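Local coordinates for putative transcriptional regulator protein (Vibrio parahaemolyticus, PDB 3ER6), which probably binds specific DNA sequences to regulate transcription through an AraC-type helix-turn-helix region, its DJ-1/PfpI-like domain being the part present here, at the interface of chains A and B. Coordinates in Å, arbitrary orientation; residue numbers count along the deposited sequence, not the author numbering. Chains: chain A/B, Putative transcriptional regulator protein.

The interface of chains A and B. Residues chain A 25, 28, 45-47, 63-66; chain B 58-61.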
ATOM      1  N   ILE A  25       4.549   0.998  -3.277  1.00 24.75           N
ATOM      2  CA  ILE A  25       3.692   0.390  -4.337  1.00 25.10           C
ATOM      3  C   ILE A  25       2.344   1.154  -4.381  1.00 24.92           C
ATOM      4  O   ILE A  25       1.852   1.469  -5.456  1.00 23.41           O
ATOM      5  CB  ILE A  25       3.382  -1.090  -4.006  1.00 26.47           C
ATOM      6  CG1 ILE A  25       4.666  -1.869  -3.666  1.00 26.90           C
ATOM      7  CG2 ILE A  25       2.521  -1.794  -5.155  1.00 26.50           C
ATOM      8  CD1 ILE A  25       5.696  -1.784  -4.820  1.00 30.38           C
ATOM      9  N   LEU A  28       2.702   4.437  -6.267  1.00 25.00           N
ATOM     10  CA  LEU A  28       2.724   4.268  -7.713  1.00 25.82           C
ATOM     11  C   LEU A  28       1.363   3.889  -8.284  1.00 25.57           C
ATOM     12  O   LEU A  28       1.005   4.316  -9.397  1.00 26.95           O
ATOM     13  CB  LEU A  28       3.773   3.210  -8.137  1.00 25.19           C
ATOM     14  CG  LEU A  28       5.232   3.573  -7.789  1.00 27.23           C
ATOM     15  CD1 LEU A  28       6.219   2.546  -8.344  1.00 30.91           C
ATOM     16  CD2 LEU A  28       5.621   5.043  -8.199  1.00 27.54           C
ATOM     17  N   THR A  45       7.261   5.036 -14.502  1.00 31.90           N
ATOM     18  CA  THR A  45       7.695   4.846 -13.106  1.00 30.09           C
ATOM     19  C   THR A  45       8.686   3.685 -12.960  1.00 29.16           C
ATOM     20  O   THR A  45       8.680   2.735 -13.775  1.00 28.56           O
ATOM     21  CB  THR A  45       6.490   4.626 -12.149  1.00 30.12           C
ATOM     22  OG1 THR A  45       5.952   3.330 -12.374  1.00 30.41           O
ATOM     23  CG2 THR A  45       5.365   5.681 -12.409  1.00 29.57           C
ATOM     24  N   HIS A  46       9.559   3.762 -11.956  1.00 29.29           N
ATOM     25  CA  HIS A  46      10.568   2.712 -11.748  1.00 28.80           C
ATOM     26  C   HIS A  46      10.779   2.490 -10.277  1.00 28.51           C
ATOM     27  O   HIS A  46      11.098   3.439  -9.571  1.00 30.61           O
ATOM     28  CB  HIS A  46      11.942   3.095 -12.385  1.00 28.59           C
ATOM     29  CG  HIS A  46      11.838   3.607 -13.791  1.00 27.63           C
ATOM     30  ND1 HIS A  46      12.023   2.795 -14.884  1.00 32.15           N
ATOM     31  CD2 HIS A  46      11.547   4.843 -14.279  1.00 29.97           C
ATOM     32  CE1 HIS A  46      11.858   3.498 -15.990  1.00 34.82           C
ATOM     33  NE2 HIS A  46      11.578   4.749 -15.653  1.00 34.60           N
ATOM     34  N   VAL A  47      10.592   1.258  -9.812  1.00 26.76           N
ATOM     35  CA  VAL A  47      11.071   0.897  -8.480  1.00 27.50           C
ATOM     36  C   VAL A  47      12.558   0.546  -8.518  1.00 26.69           C
ATOM     37  O   VAL A  47      13.000  -0.246  -9.363  1.00 28.76           O
ATOM     38  CB  VAL A  47      10.238  -0.276  -7.888  1.00 28.36           C
ATOM     39  CG1 VAL A  47      10.857  -0.807  -6.623  1.00 27.09           C
ATOM     40  CG2 VAL A  47       8.745   0.203  -7.650  1.00 27.50           C
ATOM     41  N   VAL A  63      10.794  -9.524  -4.674  1.00 30.47           N
ATOM     42  CA  VAL A  63      10.437  -8.423  -5.591  1.00 29.92           C
ATOM     43  C   VAL A  63      11.650  -7.964  -6.449  1.00 29.11           C
ATOM     44  O   VAL A  63      12.604  -7.330  -5.961  1.00 30.65           O
ATOM     45  CB  VAL A  63       9.829  -7.239  -4.819  1.00 30.48           C
ATOM     46  CG1 VAL A  63       9.283  -6.150  -5.821  1.00 29.36           C
ATOM     47  CG2 VAL A  63       8.618  -7.739  -3.961  1.00 28.86           C
ATOM     48  N   GLN A  64      11.615  -8.307  -7.720  1.00 28.16           N
ATOM     49  CA  GLN A  64      12.774  -8.087  -8.560  1.00 28.24           C
ATOM     50  C   GLN A  64      12.584  -6.824  -9.437  1.00 27.68           C
ATOM     51  O   GLN A  64      11.661  -6.782 -10.302  1.00 27.26           O
ATOM     52  CB  GLN A  64      12.987  -9.298  -9.441  1.00 27.00           C
ATOM     53  CG  GLN A  64      14.005  -9.047 -10.557  1.00 26.25           C
ATOM     54  CD  GLN A  64      15.426  -9.000 -10.032  1.00 30.99           C
ATOM     55  OE1 GLN A  64      15.920  -9.977  -9.455  1.00 35.00           O
ATOM     56  NE2 GLN A  64      16.095  -7.883 -10.232  1.00 27.46           N
ATOM     57  N   PRO A  65      13.441  -5.803  -9.205  1.00 27.04           N
ATOM     58  CA  PRO A  65      13.346  -4.590 -10.075  1.00 26.50           C
ATOM     59  C   PRO A  65      13.935  -4.793 -11.452  1.00 27.17           C
ATOM     60  O   PRO A  65      14.640  -5.767 -11.696  1.00 27.09           O
ATOM     61  CB  PRO A  65      14.204  -3.526  -9.329  1.00 27.09           C
ATOM     62  CG  PRO A  65      15.211  -4.342  -8.504  1.00 27.75           C
ATOM     63  CD  PRO A  65      14.447  -5.648  -8.119  1.00 27.20           C
ATOM     64  N   THR A  66      13.702  -3.836 -12.358  1.00 26.58           N
ATOM     65  CA  THR A  66      14.288  -3.946 -13.661  1.00 27.24           C
ATOM     66  C   THR A  66      15.012  -2.651 -14.060  1.00 28.96           C
ATOM     67  O   THR A  66      15.277  -2.408 -15.242  1.00 29.14           O
ATOM     68  CB  THR A  66      13.236  -4.352 -14.726  1.00 27.77           C
ATOM     69  OG1 THR A  66      12.169  -3.396 -14.720  1.00 26.84           O
ATOM     70  CG2 THR A  66      12.677  -5.790 -14.441  1.00 29.50           C
TER
ATOM     71  N   ARG B  58       3.561  -2.516 -10.695  1.00 28.34           N
ATOM     72  CA  ARG B  58       3.941  -1.232 -11.303  1.00 28.66           C
ATOM     73  C   ARG B  58       5.412  -0.882 -11.000  1.00 28.84           C
ATOM     74  O   ARG B  58       6.002  -1.367 -10.008  1.00 29.57           O
ATOM     75  CB  ARG B  58       2.978  -0.125 -10.844  1.00 26.83           C
ATOM     76  CG  ARG B  58       1.508  -0.428 -11.289  1.00 28.24           C
ATOM     77  CD  ARG B  58       0.557   0.555 -10.693  1.00 31.89           C
ATOM     78  NE  ARG B  58      -0.860   0.184 -10.948  1.00 32.08           N
ATOM     79  CZ  ARG B  58      -1.595   0.524 -12.000  1.00 33.49           C
ATOM     80  NH1 ARG B  58      -1.070   1.226 -13.018  1.00 29.82           N
ATOM     81  NH2 ARG B  58      -2.885   0.143 -12.037  1.00 32.00           N
ATOM     82  N   GLY B  59       6.037  -0.097 -11.886  1.00 28.68           N
ATOM     83  CA  GLY B  59       7.378   0.425 -11.579  1.00 27.98           C
ATOM     84  C   GLY B  59       8.388  -0.595 -12.086  1.00 28.32           C
ATOM     85  O   GLY B  59       9.557  -0.579 -11.677  1.00 27.47           O
ATOM     86  N   GLY B  60       7.921  -1.508 -12.961  1.00 28.56           N
ATOM     87  CA  GLY B  60       8.809  -2.477 -13.610  1.00 28.82           C
ATOM     88  C   GLY B  60       9.295  -3.573 -12.676  1.00 28.45           C
ATOM     89  O   GLY B  60      10.444  -4.034 -12.769  1.00 27.34           O
ATOM     90  N   ILE B  61       8.445  -4.013 -11.760  1.00 27.81           N
ATOM     91  CA  ILE B  61       8.856  -5.110 -10.838  1.00 28.07           C
ATOM     92  C   ILE B  61       8.069  -6.364 -11.123  1.00 28.21           C
ATOM     93  O   ILE B  61       6.957  -6.297 -11.733  1.00 27.96           O
ATOM     94  CB  ILE B  61       8.558  -4.769  -9.341  1.00 26.99           C
ATOM     95  CG1 ILE B  61       7.067  -4.430  -9.127  1.00 27.67           C
ATOM     96  CG2 ILE B  61       9.384  -3.579  -8.857  1.00 29.54           C
ATOM     97  CD1 ILE B  61       6.682  -4.163  -7.589  1.00 29.63           C
TER
HETATM   98  O   HOH W   1      12.116  -1.528 -11.544  1.00 27.43           O
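B:Ile61, the first residue of strand 61-64 in chain B, supplies the apolar centre of this dimer patch and shows how one branched side chain can serve several neighbours at once. Its CG1 sits over the backbone, flanked by N on one side and the carbonyl carbon on the other (chi1 56°). The extended second torsion carries the delta-methyl CD1 to A:Val63 CG1, 3.7 Å away. The same methyl meets the CD1 of A:Ile25, on helix 22-37, tip to tip at 3.8 Å. The shorter branch turns to strand 43-48, where CG2 packs 3.5 Å from A:Val47 CB. All three partners cross the isoleucine obliquely, and the two strands and the helix of chain A thus share one inserted residue.

Before it, B:Gly59 and B:Gly60 form a side-chain-free turn, both with positive phi, that lies close against chain A. A:Leu28 CD1 and the hydroxyl of A:Thr45 lie near the CA of B:Gly59, while B:Arg58, extended as far as NE, passes its CD alongside the backbone carbonyl of A:Leu28.

At the polar rim the glycine carbonyls do the binding. A:Val47 N donates a nearly straight hydrogen bond (167° at H) to a lone pair of B:Gly59 O at 2.8 Å. A:Thr66, with OG1 lying between its own backbone N and carbonyl carbon (chi1 57°), directs its hydroxyl to an in-plane lone pair of B:Gly60 O at 2.7 Å. Between these bonds, water 1 links B:Gly59 O, at 2.7 Å, to the carbonyl of A:Val47 and the backbone N of A:Thr66, so that B:Gly59 O is gripped twice. Behind the rim, the side-chain amide NE2 of A:Gln64 donates a hydrogen bond to A:Pro65 O at 3.0 Å, with the acceptor in the plane of the glutamine amide, and may steady the segment leading to A:Thr66.

Repeated by the two-fold axis, this strand-entry turn docks each DJ-1/PfpI-like domain onto its twin, in a dimer that may be the biological one.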